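Local coordinates for putative serine phosphatase (Pseudomonas aeruginosa, PDB 6K4E), which probably removes phosphate from a phosphorylated protein partner as a magnesium-dependent PP2C-type phosphatase, in the SiaABC threonine phosphorylation pathway that controls biofilm formation, at residues I64-I68 against L69-Q73. Numbering follows the deposited sequence.
Sequences IQRAI and LPDRQ
Two hydrogens grip the carbonyl oxygen of Arg66, one from the backbone and one from water. Leu69 N donates to Arg66 O at 3.1 Å, and its N-H...O angle of 158° is fairly straight. A water donates to the same oxygen and also to Asp71 OD2, lying 2.9 Å from that carboxylate oxygen, and so links the end of helix 49-67 to the start of helix 71-77. The other carboxylate oxygen, Asp71 OD1, is hydrogen-bonded to the hydroxyl of Tyr97, which leaves the side chain held at both oxygens. Arg66 NH1 stays 4.5 Å from Asp71 OD2, too far for a salt bridge, though the opposite charges probably attract weakly.

Leu69 folds back along the last helical turn. With CG anti to its own carbonyl carbon (chi1 -51°), Leu69 CG lies 3.5 Å from Gln65 O, a hydrocarbon branch against the helix's last carbonyls, while Leu69 CD1 reaches Arg66 CA at 3.8 Å. Trp86, Phe96 and Tyr97 also touch this leucine, placing it between the helix end and the edge strands 82-87 and 95-101, one from each five-stranded sheet. Ile68 faces differently: its side chain packs on Met125 and on Met157 of the second subunit, and its carbonyl oxygen accepts a hydrogen bond from Arg128.

Backbone geometry confirms the change of direction: Ala67 and Ile68 have the angles of the two middle residues of a type I β-turn, whereas Leu69 is extended (psi 140°) and leads to Pro70, the N-cap residue of the next helix. The arrangement is a helix-to-helix connection, a type I β-turn (Arg66-Leu69) ending helix 49-67 and bridged by water to helix 71-77, beside the PP2C-type β-sandwich.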
# COMPACT_ATOMS: atom_id res chain seq x y z
N ILE B 64 7.00 8.52 2.37
CA ILE B 64 5.67 7.92 2.37
C ILE B 64 5.64 6.80 3.42
O ILE B 64 4.75 6.78 4.27
CB ILE B 64 5.21 7.44 0.95
CG1 ILE B 64 5.03 8.64 -0.02
CG2 ILE B 64 3.90 6.63 1.04
CD1 ILE B 64 5.00 8.33 -1.49
N GLN B 65 6.63 5.89 3.40
CA GLN B 65 6.69 4.78 4.37
C GLN B 65 6.85 5.28 5.83
O GLN B 65 6.24 4.72 6.72
CB GLN B 65 7.75 3.75 3.98
CG GLN B 65 7.78 2.53 4.91
CD GLN B 65 8.50 1.37 4.31
OE1 GLN B 65 9.68 1.45 4.00
NE2 GLN B 65 7.81 0.25 4.16
N ARG B 66 7.61 6.34 6.07
CA ARG B 66 7.77 6.91 7.43
C ARG B 66 6.47 7.50 7.96
O ARG B 66 6.17 7.40 9.15
CB ARG B 66 8.89 7.95 7.45
CG ARG B 66 10.27 7.31 7.56
CD ARG B 66 11.38 8.32 7.72
NE ARG B 66 12.65 7.65 7.98
CZ ARG B 66 13.11 7.31 9.18
NH1 ARG B 66 12.40 7.60 10.27
NH2 ARG B 66 14.27 6.69 9.31
N ALA B 67 5.67 8.09 7.06
CA ALA B 67 4.36 8.68 7.38
C ALA B 67 3.32 7.67 7.88
O ALA B 67 2.37 8.05 8.58
CB ALA B 67 3.83 9.45 6.18
N ILE B 68 3.51 6.39 7.59
CA ILE B 68 2.58 5.36 8.05
C ILE B 68 3.05 4.74 9.41
O ILE B 68 2.35 3.89 9.97
CB ILE B 68 2.25 4.30 6.94
CG1 ILE B 68 3.46 3.37 6.63
CG2 ILE B 68 1.70 4.94 5.69
CD1 ILE B 68 3.21 1.93 6.85
N LEU B 69 4.21 5.20 9.96
CA LEU B 69 4.76 4.70 11.22
C LEU B 69 4.25 5.49 12.44
O LEU B 69 4.14 6.70 12.33
CB LEU B 69 6.30 4.64 11.21
CG LEU B 69 6.95 3.90 10.00
CD1 LEU B 69 8.44 4.16 9.96
CD2 LEU B 69 6.63 2.42 9.99
N PRO B 70 3.93 4.83 13.59
CA PRO B 70 3.36 5.58 14.75
C PRO B 70 4.36 6.22 15.72
O PRO B 70 4.06 6.35 16.90
CB PRO B 70 2.52 4.50 15.44
CG PRO B 70 3.31 3.24 15.22
CD PRO B 70 3.92 3.37 13.84
N ASP B 71 5.52 6.68 15.23
CA ASP B 71 6.60 7.35 15.99
C ASP B 71 6.17 8.41 16.99
O ASP B 71 6.59 8.37 18.15
CB ASP B 71 7.59 7.99 15.00
CG ASP B 71 8.34 6.95 14.22
OD1 ASP B 71 8.07 5.76 14.44
OD2 ASP B 71 9.20 7.34 13.41
N ARG B 72 5.41 9.40 16.51
CA ARG B 72 4.91 10.56 17.24
C ARG B 72 4.04 10.13 18.42
O ARG B 72 4.24 10.62 19.52
CB ARG B 72 4.14 11.50 16.29
CG ARG B 72 3.63 12.79 16.95
CD ARG B 72 2.39 13.35 16.27
NE ARG B 72 1.83 14.48 17.03
CZ ARG B 72 1.95 15.76 16.68
NH1 ARG B 72 2.58 16.10 15.56
NH2 ARG B 72 1.42 16.71 17.44
N GLN B 73 3.08 9.25 18.16
CA GLN B 73 2.13 8.69 19.11
C GLN B 73 2.87 7.88 20.17
O GLN B 73 2.64 8.08 21.37
CB GLN B 73 1.07 7.85 18.37
CG GLN B 73 0.34 8.62 17.27
CD GLN B 73 0.91 8.36 15.88
OE1 GLN B 73 1.98 8.88 15.49
NE2 GLN B 73 0.20 7.56 15.08
O HOH W 1 7.82 8.60 11.23